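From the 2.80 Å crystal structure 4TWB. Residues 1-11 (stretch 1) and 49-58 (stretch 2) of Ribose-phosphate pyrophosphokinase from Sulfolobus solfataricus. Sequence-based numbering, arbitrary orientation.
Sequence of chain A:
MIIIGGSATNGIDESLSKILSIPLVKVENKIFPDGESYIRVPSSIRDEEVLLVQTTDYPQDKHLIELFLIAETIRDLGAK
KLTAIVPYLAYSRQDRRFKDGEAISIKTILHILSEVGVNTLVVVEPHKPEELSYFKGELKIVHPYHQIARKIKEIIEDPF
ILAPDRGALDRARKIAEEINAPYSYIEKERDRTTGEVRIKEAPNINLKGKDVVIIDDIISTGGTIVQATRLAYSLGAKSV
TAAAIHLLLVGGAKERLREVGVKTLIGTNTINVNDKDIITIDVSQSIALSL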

ATOM      1  N   MET A   1      15.596 -24.386  -8.896  1.00 55.60           N
ATOM      2  CA  MET A   1      14.898 -23.149  -9.239  1.00 61.19           C
ATOM      3  C   MET A   1      13.398 -23.351  -9.347  1.00 62.85           C
ATOM      4  O   MET A   1      12.946 -24.325  -9.951  1.00 61.29           O
ATOM      5  CB  MET A   1      15.394 -22.593 -10.572  1.00 48.30           C
ATOM      6  CG  MET A   1      16.685 -21.821 -10.482  1.00 70.27           C
ATOM      7  SD  MET A   1      16.891 -20.768 -11.932  1.00 59.02           S
ATOM      8  CE  MET A   1      15.622 -19.560 -11.620  1.00 57.69           C
ATOM      9  N   ILE A   2      12.632 -22.426  -8.768  1.00 61.69           N
ATOM     10  CA  ILE A   2      11.183 -22.408  -8.974  1.00 58.89           C
ATOM     11  C   ILE A   2      10.644 -20.992  -9.132  1.00 52.65           C
ATOM     12  O   ILE A   2      11.277 -20.012  -8.729  1.00 52.02           O
ATOM     13  CB  ILE A   2      10.406 -23.119  -7.850  1.00 59.73           C
ATOM     14  CG1 ILE A   2      10.507 -22.334  -6.549  1.00 56.52           C
ATOM     15  CG2 ILE A   2      10.915 -24.532  -7.649  1.00 75.02           C
ATOM     16  CD1 ILE A   2       9.665 -22.930  -5.461  1.00 62.54           C
ATOM     17  N   ILE A   3       9.465 -20.904  -9.732  1.00 47.07           N
ATOM     18  CA  ILE A   3       8.819 -19.632  -9.975  1.00 49.45           C
ATOM     19  C   ILE A   3       7.659 -19.510  -9.015  1.00 56.00           C
ATOM     20  O   ILE A   3       6.804 -20.398  -8.951  1.00 53.59           O
ATOM     21  CB  ILE A   3       8.244 -19.558 -11.407  1.00 37.18           C
ATOM     22  CG1 ILE A   3       9.369 -19.537 -12.437  1.00 39.70           C
ATOM     23  CG2 ILE A   3       7.358 -18.340 -11.558  1.00 36.62           C
ATOM     24  CD1 ILE A   3       8.880 -19.768 -13.840  1.00 45.02           C
ATOM     25  N   ILE A   4       7.626 -18.416  -8.264  1.00 56.36           N
ATOM     26  CA  ILE A   4       6.476 -18.140  -7.424  1.00 50.02           C
ATOM     27  C   ILE A   4       5.716 -16.983  -8.006  1.00 34.72           C
ATOM     28  O   ILE A   4       6.262 -15.899  -8.145  1.00 41.02           O
ATOM     29  CB  ILE A   4       6.871 -17.798  -5.974  1.00 50.00           C
ATOM     30  CG1 ILE A   4       7.594 -18.982  -5.325  1.00 49.44           C
ATOM     31  CG2 ILE A   4       5.629 -17.455  -5.175  1.00 39.21           C
ATOM     32  CD1 ILE A   4       8.200 -18.663  -3.995  1.00 42.79           C
ATOM     33  N   GLY A   5       4.453 -17.221  -8.340  1.00 40.00           N
ATOM     34  CA  GLY A   5       3.584 -16.172  -8.835  1.00 38.07           C
ATOM     35  C   GLY A   5       2.871 -15.418  -7.731  1.00 47.09           C
ATOM     36  O   GLY A   5       2.091 -15.994  -6.967  1.00 54.77           O
ATOM     37  N   GLY A   6       3.128 -14.119  -7.645  1.00 37.49           N
ATOM     38  CA  GLY A   6       2.482 -13.291  -6.645  1.00 40.09           C
ATOM     39  C   GLY A   6       1.008 -13.075  -6.911  1.00 45.39           C
ATOM     40  O   GLY A   6       0.385 -13.797  -7.690  1.00 38.82           O
ATOM     41  N   SER A   7       0.453 -12.067  -6.249  1.00 41.10           N
ATOM     42  CA  SER A   7      -0.950 -11.709  -6.396  1.00 34.63           C
ATOM     43  C   SER A   7      -1.233 -10.946  -7.679  1.00 37.80           C
ATOM     44  O   SER A   7      -2.397 -10.760  -8.056  1.00 47.40           O
ATOM     45  CB  SER A   7      -1.377 -10.837  -5.220  1.00 48.44           C
ATOM     46  OG  SER A   7      -0.557  -9.685  -5.124  1.00 38.06           O
ATOM     47  N   ALA A   8      -0.165 -10.482  -8.327  1.00 38.84           N
ATOM     48  CA  ALA A   8      -0.276  -9.680  -9.548  1.00 39.75           C
ATOM     49  C   ALA A   8       0.780 -10.070 -10.585  1.00 42.90           C
ATOM     50  O   ALA A   8       1.843  -9.464 -10.702  1.00 42.20           O
ATOM     51  CB  ALA A   8      -0.200  -8.190  -9.228  1.00 36.39           C
ATOM     52  N   THR A   9       0.473 -11.123 -11.320  1.00 41.35           N
ATOM     53  CA  THR A   9       1.261 -11.551 -12.450  1.00 39.20           C
ATOM     54  C   THR A   9       0.249 -11.384 -13.557  1.00 58.87           C
ATOM     55  O   THR A   9      -0.957 -11.501 -13.305  1.00 82.16           O
ATOM     56  CB  THR A   9       1.597 -13.032 -12.336  1.00 43.57           C
ATOM     57  OG1 THR A   9       0.450 -13.809 -12.704  1.00 48.49           O
ATOM     58  CG2 THR A   9       1.989 -13.370 -10.917  1.00 30.94           C
ATOM     59  N   ASN A  10       0.681 -11.087 -14.775  1.00 39.99           N
ATOM     60  CA  ASN A  10      -0.330 -10.945 -15.823  1.00 44.29           C
ATOM     61  C   ASN A  10      -0.221 -12.081 -16.817  1.00 53.03           C
ATOM     62  O   ASN A  10      -0.276 -11.890 -18.027  1.00 58.49           O
ATOM     63  CB  ASN A  10      -0.251  -9.577 -16.492  1.00 57.51           C
ATOM     64  CG  ASN A  10      -0.683  -8.457 -15.566  1.00 54.80           C
ATOM     65  OD1 ASN A  10      -1.876  -8.274 -15.305  1.00 41.02           O
ATOM     66  ND2 ASN A  10       0.290  -7.695 -15.070  1.00 46.53           N
ATOM     67  N   GLY A  11      -0.063 -13.278 -16.270  1.00 57.65           N
ATOM     68  CA  GLY A  11       0.189 -14.461 -17.063  1.00 41.91           C
ATOM     69  C   GLY A  11       1.681 -14.686 -17.153  1.00 43.32           C
ATOM     70  O   GLY A  11       2.133 -15.738 -17.600  1.00 54.12           O
ATOM     71  N   GLU A  49      16.135 -21.816  -5.291  1.00 60.44           N
ATOM     72  CA  GLU A  49      16.325 -20.472  -5.828  1.00 50.44           C
ATOM     73  C   GLU A  49      14.985 -20.019  -6.384  1.00 59.71           C
ATOM     74  O   GLU A  49      14.355 -20.721  -7.180  1.00 53.33           O
ATOM     75  CB  GLU A  49      17.371 -20.471  -6.934  1.00 58.79           C
ATOM     76  CG  GLU A  49      18.801 -20.325  -6.440  1.00 66.68           C
ATOM     77  CD  GLU A  49      19.819 -20.384  -7.574  1.00 80.89           C
ATOM     78  OE1 GLU A  49      20.774 -19.571  -7.562  1.00 72.09           O
ATOM     79  OE2 GLU A  49      19.657 -21.244  -8.474  1.00 74.28           O
ATOM     80  N   VAL A  50      14.530 -18.850  -5.963  1.00 52.10           N
ATOM     81  CA  VAL A  50      13.183 -18.432  -6.321  1.00 44.21           C
ATOM     82  C   VAL A  50      13.139 -17.311  -7.361  1.00 42.85           C
ATOM     83  O   VAL A  50      13.975 -16.402  -7.382  1.00 44.19           O
ATOM     84  CB  VAL A  50      12.384 -18.023  -5.081  1.00 47.78           C
ATOM     85  CG1 VAL A  50      10.955 -17.669  -5.464  1.00 46.10           C
ATOM     86  CG2 VAL A  50      12.393 -19.147  -4.078  1.00 47.60           C
ATOM     87  N   LEU A  51      12.158 -17.410  -8.244  1.00 42.16           N
ATOM     88  CA  LEU A  51      11.856 -16.338  -9.171  1.00 44.31           C
ATOM     89  C   LEU A  51      10.462 -15.859  -8.833  1.00 45.17           C
ATOM     90  O   LEU A  51       9.478 -16.508  -9.193  1.00 42.03           O
ATOM     91  CB  LEU A  51      11.894 -16.831 -10.618  1.00 45.62           C
ATOM     92  CG  LEU A  51      13.240 -17.291 -11.178  1.00 46.79           C
ATOM     93  CD1 LEU A  51      13.123 -17.581 -12.668  1.00 29.05           C
ATOM     94  CD2 LEU A  51      14.325 -16.256 -10.909  1.00 47.29           C
ATOM     95  N   LEU A  52      10.390 -14.733  -8.126  1.00 37.69           N
ATOM     96  CA  LEU A  52       9.117 -14.154  -7.737  1.00 36.06           C
ATOM     97  C   LEU A  52       8.622 -13.244  -8.859  1.00 34.29           C
ATOM     98  O   LEU A  52       9.338 -12.345  -9.296  1.00 40.55           O
ATOM     99  CB  LEU A  52       9.301 -13.337  -6.462  1.00 35.25           C
ATOM    100  CG  LEU A  52       8.108 -13.081  -5.530  1.00 34.91           C
ATOM    101  CD1 LEU A  52       8.218 -11.655  -4.997  1.00 30.05           C
ATOM    102  CD2 LEU A  52       6.766 -13.309  -6.198  1.00 27.28           C
ATOM    103  N   VAL A  53       7.407 -13.482  -9.333  1.00 28.14           N
ATOM    104  CA  VAL A  53       6.762 -12.568 -10.254  1.00 29.82           C
ATOM    105  C   VAL A  53       5.663 -11.764  -9.557  1.00 35.56           C
ATOM    106  O   VAL A  53       4.631 -12.315  -9.183  1.00 34.98           O
ATOM    107  CB  VAL A  53       6.151 -13.320 -11.430  1.00 36.26           C
ATOM    108  CG1 VAL A  53       5.390 -12.345 -12.334  1.00 32.39           C
ATOM    109  CG2 VAL A  53       7.241 -14.044 -12.209  1.00 29.08           C
ATOM    110  N   GLN A  54       5.911 -10.467  -9.376  1.00 27.64           N
ATOM    111  CA  GLN A  54       4.947  -9.532  -8.795  1.00 35.14           C
ATOM    112  C   GLN A  54       5.036  -8.216  -9.532  1.00 33.57           C
ATOM    113  O   GLN A  54       6.028  -7.510  -9.405  1.00 31.74           O
ATOM    114  CB  GLN A  54       5.256  -9.243  -7.319  1.00 29.88           C
ATOM    115  CG  GLN A  54       4.301  -9.868  -6.333  1.00 42.73           C
ATOM    116  CD  GLN A  54       2.887  -9.346  -6.456  1.00 37.68           C
ATOM    117  OE1 GLN A  54       2.028  -9.999  -7.034  1.00 47.82           O
ATOM    118  NE2 GLN A  54       2.639  -8.173  -5.911  1.00 33.12           N
ATOM    119  N   THR A  55       4.013  -7.865 -10.294  1.00 34.39           N
ATOM    120  CA  THR A  55       4.001  -6.544 -10.893  1.00 39.85           C
ATOM    121  C   THR A  55       3.330  -5.617  -9.909  1.00 36.34           C
ATOM    122  O   THR A  55       2.623  -6.074  -9.024  1.00 37.93           O
ATOM    123  CB  THR A  55       3.268  -6.514 -12.238  1.00 33.81           C
ATOM    124  OG1 THR A  55       3.633  -5.325 -12.945  1.00 40.42           O
ATOM    125  CG2 THR A  55       1.778  -6.528 -12.038  1.00 29.65           C
ATOM    126  N   THR A  56       3.559  -4.317 -10.045  1.00 33.38           N
ATOM    127  CA  THR A  56       2.999  -3.371  -9.097  1.00 30.86           C
ATOM    128  C   THR A  56       2.144  -2.303  -9.764  1.00 35.49           C
ATOM    129  O   THR A  56       2.137  -1.151  -9.332  1.00 36.25           O
ATOM    130  CB  THR A  56       4.086  -2.732  -8.198  1.00 32.90           C
ATOM    131  OG1 THR A  56       4.983  -1.950  -8.995  1.00 31.94           O
ATOM    132  CG2 THR A  56       4.871  -3.813  -7.462  1.00 25.85           C
ATOM    133  N   ASP A  57       1.410  -2.695 -10.806  1.00 34.09           N
ATOM    134  CA  ASP A  57       0.381  -1.831 -11.390  1.00 35.56           C
ATOM    135  C   ASP A  57      -0.771  -1.572 -10.403  1.00 43.76           C
ATOM    136  O   ASP A  57      -0.752  -2.073  -9.279  1.00 41.71           O
ATOM    137  CB  ASP A  57      -0.151  -2.409 -12.711  1.00 29.47           C
ATOM    138  CG  ASP A  57      -0.791  -3.772 -12.550  1.00 42.16           C
ATOM    139  OD1 ASP A  57      -1.639  -4.136 -13.396  1.00 75.91           O
ATOM    140  OD2 ASP A  57      -0.455  -4.487 -11.590  1.00 45.35           O
ATOM    141  N   TYR A  58      -1.776  -0.804 -10.821  1.00 42.56           N
ATOM    142  CA  TYR A  58      -2.886  -0.469  -9.924  1.00 40.11           C
ATOM    143  C   TYR A  58      -3.598  -1.707  -9.370  1.00 40.18           C
ATOM    144  O   TYR A  58      -3.985  -2.593 -10.130  1.00 38.70           O
ATOM    145  CB  TYR A  58      -3.904   0.449 -10.611  1.00 27.34           C
ATOM    146  CG  TYR A  58      -5.011   0.907  -9.678  1.00 49.04           C
ATOM    147  CD1 TYR A  58      -4.896   2.091  -8.951  1.00 43.88           C
ATOM    148  CD2 TYR A  58      -6.160   0.142  -9.509  1.00 50.10           C
ATOM    149  CE1 TYR A  58      -5.899   2.503  -8.099  1.00 41.10           C
ATOM    150  CE2 TYR A  58      -7.169   0.540  -8.649  1.00 45.84           C
ATOM    151  CZ  TYR A  58      -7.037   1.722  -7.941  1.00 65.55           C
ATOM    152  OH  TYR A  58      -8.046   2.121  -7.080  1.00 63.34           O
TER

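Strands 2-5 and 49-53 pair in parallel, and the two stretches as a whole bury 800 Å², both sides summed, with M1, L51 and I4 having the largest areas covered. The backbone ladder runs through alternate residues of stretch 1: I2 N to E49 O (2.9 Å), L51 N to I2 O (2.8 Å), I4 N to L51 O (2.8 Å), V53 N to I4 O (2.9 Å) and G6 N to V53 O (2.8 Å). L51 thus bonds through both its N and its O, while its side chain shares one face of the sheet with I3 and V53. M1, exposed, bends its thioether end (chi3 70°) over this leucine, bringing M1 CE to 3.3 Å from L51 CG; its flexible, unbranched chain suits that reach. I4, with chi1 m and chi2 t, lies on the other face with I2, V50 and L52, and its CD1 packs 3.3 Å from V50 CG1. These buried branched aliphatics fill the space beside the strands without polar groups to satisfy. Beyond the ladder, Q54 points its CA-to-CB bond away, yet its amide returns so that OE1 accepts from A8 N (2.6 Å). G6 leaves room for it: a CB there would lie 2.3 Å from Q54 OE1. A8 O then accepts from T55 N (2.7 Å), and the small A8 CB sits 3.8 Å from T55 CG2.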